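Local coordinates for Lmo2445 protein (Listeria monocytogenes EGD-e, PDB 5HZL) that is of unknown function but is a secreted, internalin-like leucine-rich-repeat protein that binds calcium ions, at residues E75-A80 against S97-A102; G143-V148 against W166-N171; G215-V220 against M262-T267. All coordinates share one frame; numbering follows the deposited sequence.

Contact 1 (E75-A80 against S97-A102)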
# COMPACT_ATOMS: atom_id res chain seq x y z
N GLU A 75 -12.73 17.49 16.41
CA GLU A 75 -11.90 18.19 17.39
C GLU A 75 -10.45 18.20 16.92
O GLU A 75 -10.12 17.71 15.85
CB GLU A 75 -12.00 17.51 18.77
CG GLU A 75 -13.41 17.38 19.35
CD GLU A 75 -14.13 18.71 19.56
OE1 GLU A 75 -13.50 19.80 19.54
OE2 GLU A 75 -15.35 18.64 19.75
N VAL A 76 -9.60 18.79 17.75
CA VAL A 76 -8.18 18.89 17.48
C VAL A 76 -7.42 18.32 18.69
O VAL A 76 -7.54 18.85 19.80
CB VAL A 76 -7.76 20.37 17.28
CG1 VAL A 76 -6.25 20.49 17.12
CG2 VAL A 76 -8.49 20.97 16.08
N PHE A 77 -6.66 17.25 18.47
CA PHE A 77 -5.85 16.62 19.51
C PHE A 77 -4.49 17.25 19.27
O PHE A 77 -3.62 16.63 18.67
CB PHE A 77 -5.81 15.11 19.31
CG PHE A 77 -7.16 14.44 19.38
CD1 PHE A 77 -7.98 14.41 18.26
CD2 PHE A 77 -7.58 13.80 20.55
CE1 PHE A 77 -9.22 13.77 18.31
CE2 PHE A 77 -8.82 13.17 20.60
CZ PHE A 77 -9.64 13.15 19.49
N THR A 78 -4.31 18.48 19.73
CA THR A 78 -3.07 19.26 19.51
C THR A 78 -1.74 18.56 19.76
O THR A 78 -0.77 18.92 19.13
CB THR A 78 -3.00 20.57 20.35
OG1 THR A 78 -2.94 20.22 21.73
CG2 THR A 78 -4.20 21.51 20.12
N ASN A 79 -1.69 17.57 20.66
CA ASN A 79 -0.42 16.87 21.00
C ASN A 79 -0.32 15.38 20.70
O ASN A 79 0.64 14.73 21.10
CB ASN A 79 -0.17 17.03 22.49
CG ASN A 79 -0.09 18.46 22.90
OD1 ASN A 79 0.50 19.28 22.22
ND2 ASN A 79 -0.68 18.76 24.02
N ALA A 80 -1.31 14.84 20.00
CA ALA A 80 -1.29 13.43 19.68
C ALA A 80 -0.24 13.22 18.59
O ALA A 80 -0.38 13.75 17.49
CB ALA A 80 -2.66 12.99 19.21
N SER A 97 -5.70 15.29 9.06
CA SER A 97 -4.73 16.36 9.36
C SER A 97 -5.30 17.51 10.20
O SER A 97 -4.57 18.21 10.88
CB SER A 97 -4.14 16.94 8.08
OG SER A 97 -5.15 17.51 7.27
N GLU A 98 -6.62 17.68 10.12
CA GLU A 98 -7.34 18.73 10.85
C GLU A 98 -7.30 18.36 12.36
O GLU A 98 -7.04 19.19 13.22
CB GLU A 98 -8.80 18.79 10.33
CG GLU A 98 -9.59 20.07 10.59
CD GLU A 98 -9.13 21.27 9.73
OE1 GLU A 98 -8.19 21.12 8.89
OE2 GLU A 98 -9.72 22.38 9.89
N ALA A 99 -7.55 17.08 12.64
CA ALA A 99 -7.56 16.55 14.00
C ALA A 99 -6.21 16.17 14.58
O ALA A 99 -6.05 16.14 15.81
CB ALA A 99 -8.47 15.33 14.06
N LEU A 100 -5.26 15.86 13.72
CA LEU A 100 -3.95 15.41 14.17
C LEU A 100 -2.80 16.25 13.61
O LEU A 100 -1.94 15.73 12.90
CB LEU A 100 -3.81 13.94 13.79
CG LEU A 100 -4.94 13.03 14.27
CD1 LEU A 100 -4.79 11.65 13.65
CD2 LEU A 100 -4.97 12.94 15.79
N PRO A 101 -2.76 17.54 13.95
CA PRO A 101 -1.70 18.40 13.44
C PRO A 101 -0.27 18.02 13.87
O PRO A 101 0.67 18.29 13.14
CB PRO A 101 -2.07 19.78 13.99
CG PRO A 101 -2.78 19.47 15.27
CD PRO A 101 -3.55 18.21 15.01
N ALA A 102 -0.11 17.37 15.03
CA ALA A 102 1.20 16.96 15.54
C ALA A 102 1.59 15.51 15.21
O ALA A 102 2.61 15.02 15.71
CB ALA A 102 1.22 17.17 17.05
O HOH W 1 -1.90 15.84 16.60
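F77 meets A99 through both its backbone and its ring. The hydrogen bond comes first: F77 N donates to A99 O over 2.9 Å, with an N-H...O angle of 163°. The same carbonyl oxygen also sits at the edge of the F77 ring, in its plane, with CD1 as the nearest ring atom, at 3.6 Å from A99 O. One oxygen is thus gripped by an N-H and flanked by a ring edge.

A weaker polar contact lies two residues before F77: A99 CA approaches E75 O at 3.4 Å in a CA-H...O contact.

A water binds the other end of the contact. It donates to F77 O and to A80 O, and it accepts from A102 N at 2.8 Å. Three backbone groups that do not pair directly are tied together this way. Two of them belong to the type I turn F77-A80, which also has its own bond from A80 N to F77 O. The A102 methyl faces this turn, with A102 CB 3.4 Å from T78 O.

The apolar contacts fall into two groups. L100 runs beside F77 in the same direction. L100 CD2 reaches F77 CD1 at 4.2 Å and A80 CB at 4.1 Å. V76 and P101 form the other group. V76 CG1 is anti to the backbone N (chi1 175°) and comes within 4.1 Å of P101 CG.

Two loops packed together, each entering an adjacent parallel strand, are typical of successive turns of a leucine-rich-repeat solenoid. Here the strands are 82-84 and 105-107. The side chains of F77, A80 and L100 also touch I57 on strand 56-58. Helix 48-51 adds L51 against F77, and Q48 NE2 bonds to V76 O.

Contact 2 (G143-V148 against W166-N171)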
# COMPACT_ATOMS: atom_id res chain seq x y z
N GLY A 143 2.01 15.88 0.95
CA GLY A 143 1.74 16.51 2.24
C GLY A 143 2.57 15.88 3.36
O GLY A 143 2.62 16.43 4.46
N MSE A 144 3.23 14.75 3.08
CA MSE A 144 4.06 14.01 4.05
C MSE A 144 5.51 13.97 3.61
O MSE A 144 6.19 12.96 3.72
CB MSE A 144 3.43 12.61 4.11
CG MSE A 144 2.07 12.67 4.79
SE MSE A 144 1.04 11.02 4.56
CE MSE A 144 -0.11 11.53 3.05
N GLU A 145 6.00 15.11 3.14
CA GLU A 145 7.39 15.24 2.66
C GLU A 145 8.49 14.91 3.68
O GLU A 145 9.63 14.67 3.31
CB GLU A 145 7.64 16.63 2.05
CG GLU A 145 6.93 16.93 0.72
CD GLU A 145 5.40 17.10 0.79
OE1 GLU A 145 4.88 17.58 1.83
OE2 GLU A 145 4.73 16.80 -0.23
N GLY A 146 8.14 14.88 4.96
CA GLY A 146 9.09 14.59 6.03
C GLY A 146 9.28 13.12 6.38
O GLY A 146 10.10 12.82 7.24
N LEU A 147 8.54 12.22 5.72
CA LEU A 147 8.65 10.78 5.99
C LEU A 147 10.07 10.20 5.95
O LEU A 147 10.85 10.51 5.04
CB LEU A 147 7.76 9.98 5.05
CG LEU A 147 6.25 9.96 5.35
CD1 LEU A 147 5.45 9.39 4.18
CD2 LEU A 147 5.96 9.19 6.63
N VAL A 148 10.38 9.38 6.95
CA VAL A 148 11.68 8.72 7.07
C VAL A 148 11.55 7.24 6.72
O VAL A 148 12.44 6.69 6.09
CB VAL A 148 12.28 8.88 8.48
CG1 VAL A 148 13.58 8.08 8.63
CG2 VAL A 148 12.51 10.36 8.77
N TRP A 166 7.89 8.80 -5.38
CA TRP A 166 8.54 8.85 -4.09
C TRP A 166 9.93 9.53 -4.09
O TRP A 166 10.83 9.18 -3.31
CB TRP A 166 8.53 7.46 -3.42
CG TRP A 166 7.15 6.81 -3.34
CD1 TRP A 166 5.98 7.43 -2.99
CD2 TRP A 166 6.83 5.43 -3.52
NE1 TRP A 166 4.94 6.53 -3.00
CE2 TRP A 166 5.44 5.29 -3.31
CE3 TRP A 166 7.58 4.29 -3.85
CZ2 TRP A 166 4.78 4.06 -3.42
CZ3 TRP A 166 6.92 3.07 -3.96
CH2 TRP A 166 5.54 2.97 -3.75
N MSE A 167 10.06 10.54 -4.95
CA MSE A 167 11.29 11.33 -5.07
C MSE A 167 11.09 12.71 -4.50
O MSE A 167 11.91 13.61 -4.70
CB MSE A 167 11.63 11.42 -6.54
CG MSE A 167 12.08 10.07 -7.06
SE MSE A 167 13.81 9.61 -6.25
CE MSE A 167 14.99 10.81 -7.28
N ASN A 168 10.00 12.86 -3.75
CA ASN A 168 9.62 14.11 -3.10
C ASN A 168 9.85 14.07 -1.56
O ASN A 168 9.38 14.97 -0.86
CB ASN A 168 8.12 14.36 -3.40
CG ASN A 168 7.20 13.22 -2.90
OD1 ASN A 168 7.58 12.04 -2.86
ND2 ASN A 168 5.96 13.58 -2.52
N MSE A 169 10.57 13.06 -1.05
CA MSE A 169 10.82 12.88 0.40
C MSE A 169 12.30 12.81 0.68
O MSE A 169 12.86 11.72 0.76
CB MSE A 169 10.11 11.59 0.80
CG MSE A 169 8.60 11.82 0.89
SE MSE A 169 7.63 10.13 1.18
CE MSE A 169 7.60 9.57 -0.71
N PRO A 170 12.94 13.96 0.88
CA PRO A 170 14.40 14.00 1.09
C PRO A 170 15.01 13.24 2.27
O PRO A 170 16.23 13.03 2.28
CB PRO A 170 14.72 15.50 1.19
CG PRO A 170 13.46 16.14 1.61
CD PRO A 170 12.36 15.32 1.02
N ASN A 171 14.21 12.83 3.25
CA ASN A 171 14.75 12.11 4.41
C ASN A 171 14.38 10.64 4.47
O ASN A 171 14.82 9.94 5.38
CB ASN A 171 14.35 12.84 5.70
CG ASN A 171 14.97 14.21 5.78
OD1 ASN A 171 16.11 14.42 5.36
ND2 ASN A 171 14.24 15.16 6.32
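M169, a selenomethionine, lies alongside L147, and both side chains head in one direction. M169 SE touches L147 CD1 at 3.8 Å and lies almost as close to L147 CB. With CG anti to the carbonyl carbon (chi1 -76°), M169 sets CG 3.9 Å from E145 O, and M144 O is equally near.

E145 packs with its aliphatic part. E145 CG meets N168 O at 3.5 Å, and the two side chains cross at about a right angle. The carboxylate turns back to its own segment. There G143 N donates to E145 OE2 over 3.1 Å, at 169°, on the syn side and 32° out of the carboxylate plane. This bond probably helps fix the bent chain. E145 O also faces P170 CD at 3.6 Å.

The type I turn M144-L147 is closed by L147 N bonding to M144 O. Farther along, V148 CA lies 3.8 Å from N171 O. V148 also makes backbone bonds to T125, D173 and S174.

D173 and Q194, close by, bind calcium. Apolar side chains packed between consecutive loops that lead into parallel strands, here 149-151 and 174-176, are characteristic of successive turns of a leucine-rich-repeat solenoid.

Contact 3 (G215-V220 against M262-T267)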
# COMPACT_ATOMS: atom_id res chain seq x y z
N GLY A 215 -2.38 -20.99 -32.89
CA GLY A 215 -1.28 -20.70 -33.82
C GLY A 215 -0.54 -19.40 -33.52
O GLY A 215 0.66 -19.31 -33.73
N GLU A 216 -1.27 -18.39 -33.04
CA GLU A 216 -0.66 -17.09 -32.68
C GLU A 216 0.13 -17.23 -31.39
O GLU A 216 -0.05 -18.20 -30.65
CB GLU A 216 -1.75 -16.03 -32.39
CG GLU A 216 -2.74 -15.67 -33.50
CD GLU A 216 -3.81 -14.67 -33.05
OE1 GLU A 216 -3.79 -14.21 -31.88
OE2 GLU A 216 -4.70 -14.32 -33.87
N ASN A 217 1.02 -16.28 -31.12
CA ASN A 217 1.74 -16.33 -29.84
C ASN A 217 1.70 -14.98 -29.09
O ASN A 217 2.04 -13.92 -29.59
CB ASN A 217 3.07 -17.12 -29.85
CG ASN A 217 4.08 -16.62 -30.83
OD1 ASN A 217 4.02 -15.49 -31.28
ND2 ASN A 217 5.06 -17.46 -31.14
N LEU A 218 1.23 -15.10 -27.85
CA LEU A 218 0.97 -14.03 -26.90
C LEU A 218 2.07 -13.04 -26.51
O LEU A 218 3.16 -13.44 -26.10
CB LEU A 218 0.51 -14.71 -25.61
CG LEU A 218 -0.11 -13.87 -24.50
CD1 LEU A 218 -1.48 -13.38 -24.96
CD2 LEU A 218 -0.23 -14.72 -23.25
N LYS A 219 1.74 -11.74 -26.59
CA LYS A 219 2.65 -10.65 -26.23
C LYS A 219 2.10 -9.93 -25.01
O LYS A 219 1.08 -9.27 -25.09
CB LYS A 219 2.82 -9.68 -27.40
CG LYS A 219 3.38 -10.40 -28.60
CD LYS A 219 3.79 -9.52 -29.77
CE LYS A 219 4.39 -10.45 -30.84
NZ LYS A 219 4.96 -9.78 -32.03
N VAL A 220 2.81 -10.06 -23.89
CA VAL A 220 2.40 -9.46 -22.61
C VAL A 220 3.26 -8.26 -22.18
O VAL A 220 4.44 -8.19 -22.54
CB VAL A 220 2.43 -10.53 -21.50
CG1 VAL A 220 1.43 -11.62 -21.82
CG2 VAL A 220 3.82 -11.13 -21.33
N MSE A 262 7.27 -5.12 -23.87
CA MSE A 262 6.47 -6.27 -24.30
C MSE A 262 7.35 -7.49 -24.35
O MSE A 262 8.47 -7.42 -24.81
CB MSE A 262 5.84 -6.07 -25.66
CG MSE A 262 4.97 -4.82 -25.71
SE MSE A 262 3.44 -4.81 -24.45
CE MSE A 262 2.39 -6.29 -25.19
N TYR A 263 6.84 -8.61 -23.85
CA TYR A 263 7.57 -9.88 -23.86
C TYR A 263 6.67 -10.89 -24.58
O TYR A 263 5.49 -11.03 -24.26
CB TYR A 263 7.91 -10.35 -22.44
CG TYR A 263 8.75 -11.60 -22.45
CD1 TYR A 263 10.12 -11.53 -22.65
CD2 TYR A 263 8.18 -12.85 -22.27
CE1 TYR A 263 10.91 -12.68 -22.68
CE2 TYR A 263 8.97 -14.00 -22.30
CZ TYR A 263 10.33 -13.91 -22.50
OH TYR A 263 11.10 -15.06 -22.52
N THR A 264 7.24 -11.57 -25.57
CA THR A 264 6.50 -12.56 -26.35
C THR A 264 6.73 -13.94 -25.77
O THR A 264 7.87 -14.28 -25.46
CB THR A 264 7.00 -12.55 -27.81
OG1 THR A 264 6.79 -11.25 -28.36
CG2 THR A 264 6.24 -13.56 -28.68
N ILE A 265 5.66 -14.71 -25.61
CA ILE A 265 5.78 -16.08 -25.09
C ILE A 265 5.24 -17.05 -26.15
O ILE A 265 4.13 -16.88 -26.67
CB ILE A 265 5.18 -16.26 -23.67
CG1 ILE A 265 3.67 -16.15 -23.62
CG2 ILE A 265 5.79 -15.22 -22.73
CD1 ILE A 265 3.14 -16.23 -22.19
N GLU A 266 6.07 -18.05 -26.43
CA GLU A 266 5.83 -19.07 -27.46
C GLU A 266 4.60 -19.97 -27.24
O GLU A 266 4.74 -21.12 -26.85
CB GLU A 266 7.08 -19.98 -27.57
CG GLU A 266 8.43 -19.32 -27.84
CD GLU A 266 8.58 -18.75 -29.24
OE1 GLU A 266 7.66 -18.05 -29.72
OE2 GLU A 266 9.64 -19.00 -29.87
N THR A 267 3.42 -19.44 -27.51
CA THR A 267 2.17 -20.21 -27.37
C THR A 267 1.63 -20.74 -28.71
O THR A 267 0.52 -21.27 -28.77
CB THR A 267 1.07 -19.37 -26.70
OG1 THR A 267 0.82 -18.21 -27.49
CG2 THR A 267 1.49 -18.95 -25.31
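The amide of N217 and the carboxylate of E266 are the flat groups that meet across this contact. The two side chains run next to each other in the same direction, with their planes 36° apart. N217 ND2 is 3.0 Å from E266 OE1, but the angle is too poor for a hydrogen bond. On the other branch of the amide, N217 OD1 lies near the T264 methyl CG2. The end of Y263 turns from the 215-220 segment, and its side chain packs on P252 and P255.

T267 OG1 lies between the backbone N and the carbonyl carbon (chi1 59°). It accepts from L218 N over 3.2 Å, at 162°. It also donates a weak bond to E216 O. One hydroxyl thus joins two backbone groups where the strand pairing has ended.

The backbones pair in antiparallel fashion. I265 N donates to L218 O over 2.8 Å. V220 and Y263 form a hydrogen-bonded pair with bonds both ways, V220 N to Y263 O at 2.9 Å and Y263 N to V220 O at 2.8 Å. K219 and T264, the non-hydrogen-bonded pair, lie between this pair and the L218-I265 bond. On their face the K219 chain, extended beyond CG, runs beside T264, and both its CG and CE come near T264 OG1.

The buried side chains of L218 and I265 run together, with L218 CD2 3.8 Å from I265 CD1. They rest on L277 of strand 273-281, while V220 rests on I279 and on F294 of strand 290-298.

The arrangement is a short two-stranded antiparallel sheet laid over a larger mixed sheet. It is consistent with the beta-sandwich character of the E-set clan, to which this C-terminal domain is assigned.

In the fold
The contacts come in series along the chain, each closing before the next opens. Contacts 1 and 2 belong to the leucine-rich-repeat part. Their centres are 20 Å apart, and their nearest atoms stay about 8 Å apart. Both join loops that lead into adjacent strands of the same seven-stranded parallel sheet, contact 1 into the second and third (82-84, 105-107) and contact 2 into the fifth and sixth (149-151, 174-176). Contact 3 lies in the C-terminal domain, in a separate two-stranded sheet. Its centre is 40 Å from that of contact 2 and 54 Å from that of contact 1. The three thus mark out an elongated molecule in which a repeat solenoid is followed by a beta domain.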